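Local coordinates for protein diol-dehydratase (Roseburia inulinivorans, PDB 5I2A) that is a glycyl radical enzyme that dehydrates diols such as 1,2-propanediol without vitamin B12, at residues I212-V217 / L524-C529; H59-L64 / I218-R223; V164-V169 / S281-S286. All coordinates share one frame; numbering follows the deposited sequence.

From the N terminus the chain passes 59-64, 164-169, 212-217, 218-223, 281-286 and 524-529. Contact 2 closes a loop of 153 residues by setting the end of helix 49-63 against helix 200-233. Contact 3 closes a loop of 111 residues by joining 164-169 to 281-286 as two loosely paired parallel strands beside a bound diol, and contact 1 ties 212-217 to the distant 524-529, 306 residues on. Each pair of loops crosses and none nests. Contacts 1 and 2 use consecutive turns of helix 200-233 and touch through L61 CD1, 3.6 Å from A216 O. Contact 1 also borders contact 3, where E527 OE2 lies 3.5 Å from V167 CG2. The helical layer is linked stepwise to the strands inside.

Contact 1: I212-V217 / L524-C529; sequences ISCDAV and LPFESC
Buried helix-on-helix packing at nearly a right angle brings S213, C214 and V217 of helix 200-233 against P525, F526 and C529 of the short helix 525-529. The two axes pass 9.4 Å apart at a signed crossing angle of -97°, and the backbones come nearest at S213 and F526. F526 carries most of the contact. Its CG stands anti to the backbone N (chi1 -170°), which carries the ring across toward the turn from S213 to V217. V217 CG2 sits over one face of that ring, displaced toward the rim, 3.9 Å from the centroid, in a CH-pi contact. C214 SG comes instead to the ring's edge, close to its plane, and lies 4.1 Å from F526 CE1. The same sulfur meets C529 SG at 4.1 Å, too far for a disulfide, so the two cysteines merely touch tip to tip. At the start of the short helix the S213 hydroxyl rests on the pyrrolidine ring, with OG 3.5 Å from P525 CG; its hydrogen bond goes back to S209 O in its own helix. L524 precedes the helix at the N-cap position, and its carbonyl O takes both S528 N and S528 OG, which reach it from opposite faces of the carbonyl plane. E279 accepts the backbone N-H groups of F526 and E527, tying this first turn to helix 262-279, while L179 of helix 171-190 adds to the packing around F526 and V217. A methyl over the aromatic face and a sulfur at its edge mark this near-orthogonal, buried helix junction of the pyruvate formate lyase-like domain.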
loop_
_atom_site.group_PDB
_atom_site.type_symbol
_atom_site.label_atom_id
_atom_site.label_comp_id
_atom_site.label_asym_id
_atom_site.label_seq_id
_atom_site.Cartn_x
_atom_site.Cartn_y
_atom_site.Cartn_z
ATOM N N ILE A 212 -16.114 10.217 9.018
ATOM C CA ILE A 212 -16.314 9.338 10.150
ATOM C C ILE A 212 -15.503 9.814 11.366
ATOM O O ILE A 212 -16.021 9.857 12.483
ATOM C CB ILE A 212 -15.954 7.894 9.779
ATOM C CG1 ILE A 212 -16.976 7.371 8.761
ATOM C CG2 ILE A 212 -15.933 7.002 11.019
ATOM C CD1 ILE A 212 -16.564 6.110 8.045
ATOM N N SER A 213 -14.256 10.211 11.138
ATOM C CA SER A 213 -13.400 10.659 12.233
ATOM C C SER A 213 -13.905 11.978 12.836
ATOM O O SER A 213 -13.854 12.170 14.042
ATOM C CB SER A 213 -11.945 10.815 11.759
ATOM O OG SER A 213 -11.452 9.598 11.223
ATOM N N CYS A 214 -14.380 12.890 11.997
ATOM C CA CYS A 214 -14.918 14.136 12.514
ATOM C C CYS A 214 -16.174 13.880 13.355
ATOM O O CYS A 214 -16.314 14.424 14.455
ATOM C CB CYS A 214 -15.220 15.104 11.381
ATOM S SG CYS A 214 -13.753 15.841 10.657
ATOM N N ASP A 215 -17.068 13.027 12.864
ATOM C CA ASP A 215 -18.280 12.710 13.613
ATOM C C ASP A 215 -17.975 11.972 14.924
ATOM O O ASP A 215 -18.685 12.149 15.909
ATOM C CB ASP A 215 -19.254 11.907 12.751
ATOM C CG ASP A 215 -19.959 12.779 11.720
ATOM O OD1 ASP A 215 -20.161 13.979 12.001
ATOM O OD2 ASP A 215 -20.303 12.278 10.629
ATOM N N ALA A 216 -16.906 11.176 14.945
ATOM C CA ALA A 216 -16.463 10.525 16.172
ATOM C C ALA A 216 -16.059 11.537 17.263
ATOM O O ALA A 216 -16.356 11.357 18.435
ATOM C CB ALA A 216 -15.305 9.590 15.876
ATOM N N VAL A 217 -15.365 12.593 16.870
ATOM C CA VAL A 217 -14.940 13.597 17.833
ATOM C C VAL A 217 -16.157 14.397 18.325
ATOM O O VAL A 217 -16.239 14.756 19.490
ATOM C CB VAL A 217 -13.893 14.543 17.230
ATOM C CG1 VAL A 217 -13.507 15.634 18.229
ATOM C CG2 VAL A 217 -12.655 13.750 16.770
ATOM N N LEU A 524 -3.632 8.400 9.308
ATOM C CA LEU A 524 -4.469 9.003 10.335
ATOM C C LEU A 524 -5.406 10.012 9.722
ATOM O O LEU A 524 -5.010 11.124 9.414
ATOM C CB LEU A 524 -3.605 9.666 11.402
ATOM C CG LEU A 524 -2.533 8.793 12.043
ATOM C CD1 LEU A 524 -1.713 9.612 13.037
ATOM C CD2 LEU A 524 -3.176 7.581 12.728
ATOM N N PRO A 525 -6.663 9.620 9.520
ATOM C CA PRO A 525 -7.575 10.559 8.867
ATOM C C PRO A 525 -7.876 11.798 9.699
ATOM O O PRO A 525 -8.049 12.845 9.092
ATOM C CB PRO A 525 -8.845 9.728 8.635
ATOM C CG PRO A 525 -8.654 8.475 9.408
ATOM C CD PRO A 525 -7.204 8.259 9.600
ATOM N N PHE A 526 -7.917 11.718 11.029
ATOM C CA PHE A 526 -8.289 12.932 11.760
ATOM C C PHE A 526 -7.148 13.955 11.803
ATOM O O PHE A 526 -7.351 15.128 11.472
ATOM C CB PHE A 526 -8.780 12.654 13.194
ATOM C CG PHE A 526 -9.378 13.880 13.829
ATOM C CD1 PHE A 526 -10.537 14.442 13.291
ATOM C CD2 PHE A 526 -8.751 14.522 14.892
ATOM C CE1 PHE A 526 -11.086 15.608 13.822
ATOM C CE2 PHE A 526 -9.297 15.686 15.442
ATOM C CZ PHE A 526 -10.464 16.232 14.899
ATOM N N GLU A 527 -5.955 13.529 12.198
ATOM C CA GLU A 527 -4.799 14.423 12.120
ATOM C C GLU A 527 -4.610 14.969 10.688
ATOM O O GLU A 527 -4.343 16.155 10.501
ATOM C CB GLU A 527 -3.535 13.717 12.592
ATOM C CG GLU A 527 -2.320 14.635 12.744
ATOM C CD GLU A 527 -1.463 14.715 11.496
ATOM O OE1 GLU A 527 -1.635 13.869 10.592
ATOM O OE2 GLU A 527 -0.607 15.625 11.423
ATOM N N SER A 528 -4.793 14.119 9.683
ATOM C CA SER A 528 -4.572 14.545 8.296
ATOM C C SER A 528 -5.537 15.642 7.835
ATOM O O SER A 528 -5.141 16.542 7.091
ATOM C CB SER A 528 -4.668 13.352 7.328
ATOM O OG SER A 528 -3.624 12.425 7.550
ATOM N N CYS A 529 -6.791 15.579 8.274
ATOM C CA CYS A 529 -7.782 16.503 7.742
ATOM C C CYS A 529 -7.501 17.922 8.222
ATOM O O CYS A 529 -7.969 18.879 7.624
ATOM C CB CYS A 529 -9.213 16.085 8.118
ATOM S SG CYS A 529 -9.771 16.378 9.827
#

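Contact 2: H59-L64 / I218-R223; sequences HILKNL and ITYANR
R223 reaches from helix 200-233 to the end of helix 49-63, where its guanidinium meets carbonyls of L61, K62 and L64. NH1 and NH2 approach L64 O together, end-on, with NH1 at 2.8 Å from L64 O and in its carbonyl plane, on a lone pair. NH1 also donates to L61 O at 2.9 Å, from above that carbonyl plane, while K62 O lies over one guanidinium face without a hydrogen bond. The bend at chi3 (64°) turns the group across these carbonyls, and its positive charge would probably suit the C-terminal end of a helix dipole. The motif is a parallel helix pair, inclined by only 9° with axes 8.6 Å apart. On its buried side L61 CD2 lies over a face of the Y220 ring, toward the rim, 4.2 Å from the centroid. I278 and V275 of helix 262-279 pack against L61 and Y220 respectively, and the Y220 hydroxyl bonds to that of Y224. The solvent side is looser: the exposed K62 meets T219 only along its stem, CG to T219 CG2 at 4.0 Å, and T219 OG1 turns back to D215 O.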
loop_
_atom_site.group_PDB
_atom_site.type_symbol
_atom_site.label_atom_id
_atom_site.label_comp_id
_atom_site.label_asym_id
_atom_site.label_seq_id
_atom_site.Cartn_x
_atom_site.Cartn_y
_atom_site.Cartn_z
ATOM N N HIS A 59 -14.821 3.907 17.128
ATOM C CA HIS A 59 -15.205 2.955 18.158
ATOM C C HIS A 59 -14.567 3.308 19.498
ATOM O O HIS A 59 -15.188 3.146 20.545
ATOM C CB HIS A 59 -14.815 1.542 17.757
ATOM C CG HIS A 59 -15.447 0.479 18.598
ATOM N ND1 HIS A 59 -16.810 0.294 18.662
ATOM C CD2 HIS A 59 -14.899 -0.478 19.382
ATOM C CE1 HIS A 59 -17.075 -0.723 19.463
ATOM N NE2 HIS A 59 -15.932 -1.210 19.907
ATOM N N ILE A 60 -13.324 3.775 19.460
ATOM C CA ILE A 60 -12.636 4.192 20.667
ATOM C C ILE A 60 -13.347 5.406 21.287
ATOM O O ILE A 60 -13.633 5.406 22.468
ATOM C CB ILE A 60 -11.146 4.521 20.398
ATOM C CG1 ILE A 60 -10.371 3.262 20.031
ATOM C CG2 ILE A 60 -10.511 5.169 21.613
ATOM C CD1 ILE A 60 -9.124 3.524 19.233
ATOM N N LEU A 61 -13.666 6.421 20.492
ATOM C CA LEU A 61 -14.223 7.633 21.066
ATOM C C LEU A 61 -15.665 7.417 21.549
ATOM O O LEU A 61 -16.116 8.096 22.462
ATOM C CB LEU A 61 -14.159 8.794 20.069
ATOM C CG LEU A 61 -12.759 9.328 19.730
ATOM C CD1 LEU A 61 -12.856 10.581 18.874
ATOM C CD2 LEU A 61 -11.924 9.598 20.976
ATOM N N LYS A 62 -16.377 6.465 20.952
ATOM C CA LYS A 62 -17.738 6.168 21.389
ATOM C C LYS A 62 -17.743 5.486 22.751
ATOM O O LYS A 62 -18.639 5.713 23.544
ATOM C CB LYS A 62 -18.471 5.287 20.373
ATOM C CG LYS A 62 -19.170 6.069 19.279
ATOM C CD LYS A 62 -19.569 5.193 18.087
ATOM C CE LYS A 62 -20.525 4.070 18.479
ATOM N NZ LYS A 62 -20.711 3.087 17.360
ATOM N N ASN A 63 -16.729 4.677 23.034
ATOM C CA ASN A 63 -16.788 3.783 24.191
ATOM C C ASN A 63 -15.756 3.980 25.288
ATOM O O ASN A 63 -15.901 3.422 26.369
ATOM C CB ASN A 63 -16.707 2.326 23.711
ATOM C CG ASN A 63 -17.877 1.958 22.806
ATOM O OD1 ASN A 63 -18.995 1.806 23.272
ATOM N ND2 ASN A 63 -17.624 1.842 21.510
ATOM N N LEU A 64 -14.708 4.748 25.014
ATOM C CA LEU A 64 -13.668 4.969 26.004
ATOM C C LEU A 64 -14.275 5.617 27.260
ATOM O O LEU A 64 -15.035 6.562 27.152
ATOM C CB LEU A 64 -12.568 5.844 25.420
ATOM C CG LEU A 64 -11.188 5.812 26.057
ATOM C CD1 LEU A 64 -10.574 4.405 25.988
ATOM C CD2 LEU A 64 -10.283 6.858 25.379
ATOM N N ILE A 218 -17.099 14.669 17.428
ATOM C CA ILE A 218 -18.311 15.376 17.793
ATOM C C ILE A 218 -19.075 14.546 18.806
ATOM O O ILE A 218 -19.502 15.048 19.849
ATOM C CB ILE A 218 -19.192 15.666 16.577
ATOM C CG1 ILE A 218 -18.485 16.668 15.666
ATOM C CG2 ILE A 218 -20.570 16.173 17.025
ATOM C CD1 ILE A 218 -19.122 16.863 14.304
ATOM N N THR A 219 -19.203 13.262 18.497
ATOM C CA THR A 219 -19.787 12.301 19.414
ATOM C C THR A 219 -19.103 12.346 20.772
ATOM O O THR A 219 -19.764 12.314 21.816
ATOM C CB THR A 219 -19.690 10.876 18.858
ATOM O OG1 THR A 219 -20.533 10.760 17.708
ATOM C CG2 THR A 219 -20.114 9.857 19.913
ATOM N N TYR A 220 -17.775 12.410 20.753
ATOM C CA TYR A 220 -16.998 12.387 21.986
ATOM C C TYR A 220 -17.361 13.584 22.871
ATOM O O TYR A 220 -17.633 13.429 24.053
ATOM C CB TYR A 220 -15.495 12.389 21.679
ATOM C CG TYR A 220 -14.622 12.130 22.885
ATOM C CD1 TYR A 220 -14.683 10.923 23.553
ATOM C CD2 TYR A 220 -13.725 13.088 23.338
ATOM C CE1 TYR A 220 -13.881 10.671 24.651
ATOM C CE2 TYR A 220 -12.917 12.846 24.426
ATOM C CZ TYR A 220 -13.004 11.641 25.084
ATOM O OH TYR A 220 -12.215 11.404 26.177
ATOM N N ALA A 221 -17.383 14.765 22.272
ATOM C CA ALA A 221 -17.719 15.990 22.982
ATOM C C ALA A 221 -19.113 15.908 23.613
ATOM O O ALA A 221 -19.328 16.328 24.746
ATOM C CB ALA A 221 -17.640 17.165 22.041
ATOM N N ASN A 222 -20.050 15.351 22.865
ATOM C CA ASN A 222 -21.416 15.241 23.324
ATOM C C ASN A 222 -21.560 14.228 24.456
ATOM O O ASN A 222 -22.472 14.342 25.274
ATOM C CB ASN A 222 -22.336 14.895 22.154
ATOM C CG ASN A 222 -22.786 16.130 21.408
ATOM O OD1 ASN A 222 -23.794 16.736 21.754
ATOM N ND2 ASN A 222 -22.008 16.545 20.414
ATOM N N ARG A 223 -20.653 13.258 24.526
ATOM C CA ARG A 223 -20.619 12.378 25.691
ATOM C C ARG A 223 -20.307 13.182 26.964
ATOM O O ARG A 223 -20.851 12.896 28.031
ATOM C CB ARG A 223 -19.610 11.246 25.503
ATOM C CG ARG A 223 -19.983 10.262 24.391
ATOM C CD ARG A 223 -18.965 9.146 24.298
ATOM N NE ARG A 223 -18.936 8.337 25.507
ATOM C CZ ARG A 223 -17.874 7.669 25.935
ATOM N NH1 ARG A 223 -16.735 7.713 25.252
ATOM N NH2 ARG A 223 -17.943 6.965 27.056
#

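Contact 3: V164-V169 / S281-S286; sequences VGHVTV and SGHSIS. With EDO (1,2-ethanediol), chain C.
H166 and H283 lie side by side on two short, loosely paired parallel strands and both grip one hydroxyl of a bound 1,2-ethanediol, probably from the crystallisation liquor. H166 NE2 is hydrogen-bonded to EDO O2 at 2.8 Å, H283 NE2 donates to it, with O2 at the edge of each ring. The other hydroxyl, O1, receives S284 OG at 2.8 Å; D452 and E440 are also hydrogen-bonded to the diol. The other ring nitrogens are engaged too: H166 ND1 donates to V164 O at 2.9 Å, and H283 ND1 bonds to K328. S284 CB covers the centre of one H166 face, 3.5 Å from the centroid. An alanine in place of H166 would probably leave EDO O2 without one hydrogen-bond partner, V164 O without its imidazole N-H, and a gap over S284 CB. Between the backbones, H166 N donates to H283 O at 2.8 Å and S286 N to V167 O; V167 N to S284 O is weak. H283 N donates to a water that also bonds V164 O, while T168 OG1 donates to S286 O and S286 OG to S284 O. Histidines, serine and acidic residues around a diol are consistent with the substrate pocket of a glycyl radical diol dehydratase.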
loop_
_atom_site.group_PDB
_atom_site.type_symbol
_atom_site.label_atom_id
_atom_site.label_comp_id
_atom_site.label_asym_id
_atom_site.label_seq_id
_atom_site.Cartn_x
_atom_site.Cartn_y
_atom_site.Cartn_z
ATOM N N VAL A 164 3.761 8.927 15.395
ATOM C CA VAL A 164 4.665 9.966 14.920
ATOM C C VAL A 164 4.388 11.283 15.661
ATOM O O VAL A 164 5.143 11.667 16.542
ATOM C CB VAL A 164 4.552 10.169 13.392
ATOM C CG1 VAL A 164 5.478 11.291 12.933
ATOM C CG2 VAL A 164 4.929 8.872 12.658
ATOM N N GLY A 165 3.289 11.949 15.324
ATOM C CA GLY A 165 2.967 13.212 15.960
ATOM C C GLY A 165 3.847 14.327 15.415
ATOM O O GLY A 165 3.977 14.449 14.205
ATOM N N HIS A 166 4.447 15.114 16.308
ATOM C CA HIS A 166 5.385 16.183 15.942
ATOM C C HIS A 166 4.780 17.101 14.890
ATOM O O HIS A 166 5.286 17.237 13.782
ATOM C CB HIS A 166 6.719 15.582 15.465
ATOM C CG HIS A 166 7.470 14.913 16.566
ATOM N ND1 HIS A 166 7.030 13.742 17.158
ATOM C CD2 HIS A 166 8.573 15.288 17.255
ATOM C CE1 HIS A 166 7.849 13.416 18.139
ATOM N NE2 HIS A 166 8.803 14.331 18.211
ATOM N N VAL A 167 3.669 17.706 15.261
ATOM C CA VAL A 167 2.898 18.503 14.341
ATOM C C VAL A 167 2.105 19.560 15.105
ATOM O O VAL A 167 1.689 19.349 16.256
ATOM C CB VAL A 167 1.933 17.619 13.505
ATOM C CG1 VAL A 167 0.978 16.863 14.421
ATOM C CG2 VAL A 167 1.143 18.463 12.490
ATOM N N THR A 168 1.942 20.709 14.458
ATOM C CA THR A 168 0.970 21.712 14.847
ATOM C C THR A 168 -0.121 21.755 13.790
ATOM O O THR A 168 0.063 22.237 12.675
ATOM C CB THR A 168 1.580 23.105 14.980
ATOM O OG1 THR A 168 2.532 23.102 16.035
ATOM C CG2 THR A 168 0.482 24.137 15.256
ATOM N N VAL A 169 -1.270 21.273 14.194
ATOM C CA VAL A 169 -2.399 21.078 13.335
ATOM C C VAL A 169 -3.136 22.437 13.198
ATOM O O VAL A 169 -2.781 23.411 13.877
ATOM C CB VAL A 169 -3.254 19.961 13.974
ATOM C CG1 VAL A 169 -4.382 20.501 14.870
ATOM C CG2 VAL A 169 -3.599 18.886 13.034
ATOM N N SER A 281 -0.340 7.724 19.362
ATOM C CA SER A 281 0.536 8.001 20.507
ATOM C C SER A 281 1.730 8.898 20.174
ATOM O O SER A 281 2.596 9.104 21.021
ATOM C CB SER A 281 1.055 6.690 21.110
ATOM O OG SER A 281 1.586 5.856 20.100
ATOM N N GLY A 282 1.791 9.411 18.951
ATOM C CA GLY A 282 2.824 10.378 18.605
ATOM C C GLY A 282 2.793 11.533 19.606
ATOM O O GLY A 282 1.721 12.037 19.936
ATOM N N HIS A 283 3.943 11.915 20.150
ATOM C CA HIS A 283 3.951 13.079 21.029
ATOM C C HIS A 283 4.423 14.319 20.252
ATOM O O HIS A 283 4.387 14.332 19.019
ATOM C CB HIS A 283 4.784 12.821 22.303
ATOM C CG HIS A 283 6.237 12.536 22.057
ATOM N ND1 HIS A 283 6.833 11.339 22.410
ATOM C CD2 HIS A 283 7.222 13.308 21.541
ATOM C CE1 HIS A 283 8.117 11.387 22.107
ATOM N NE2 HIS A 283 8.379 12.568 21.576
ATOM N N SER A 284 4.806 15.368 20.974
ATOM C CA SER A 284 5.081 16.685 20.385
ATOM C C SER A 284 3.920 17.211 19.533
ATOM O O SER A 284 4.124 17.907 18.539
ATOM C CB SER A 284 6.367 16.653 19.560
ATOM O OG SER A 284 7.458 16.388 20.407
ATOM N N ILE A 285 2.703 16.869 19.936
ATOM C CA ILE A 285 1.516 17.544 19.447
ATOM C C ILE A 285 1.547 18.957 20.053
ATOM O O ILE A 285 1.283 19.146 21.254
ATOM C CB ILE A 285 0.232 16.782 19.837
ATOM C CG1 ILE A 285 0.281 15.355 19.281
ATOM C CG2 ILE A 285 -1.015 17.544 19.387
ATOM C CD1 ILE A 285 0.482 15.265 17.748
ATOM N N SER A 286 1.915 19.938 19.236
ATOM C CA SER A 286 2.275 21.252 19.750
ATOM C C SER A 286 1.243 22.332 19.430
ATOM O O SER A 286 1.009 22.658 18.264
ATOM C CB SER A 286 3.646 21.659 19.202
ATOM O OG SER A 286 4.616 20.674 19.517
HETATM C C1 EDO C . 11.171 16.487 20.465
HETATM O O1 EDO C . 10.133 16.905 19.582
HETATM C C2 EDO C . 10.640 15.297 21.270
HETATM O O2 EDO C . 10.454 14.128 20.446
HETATM O O HOH W 1 6.311 10.708 18.938
#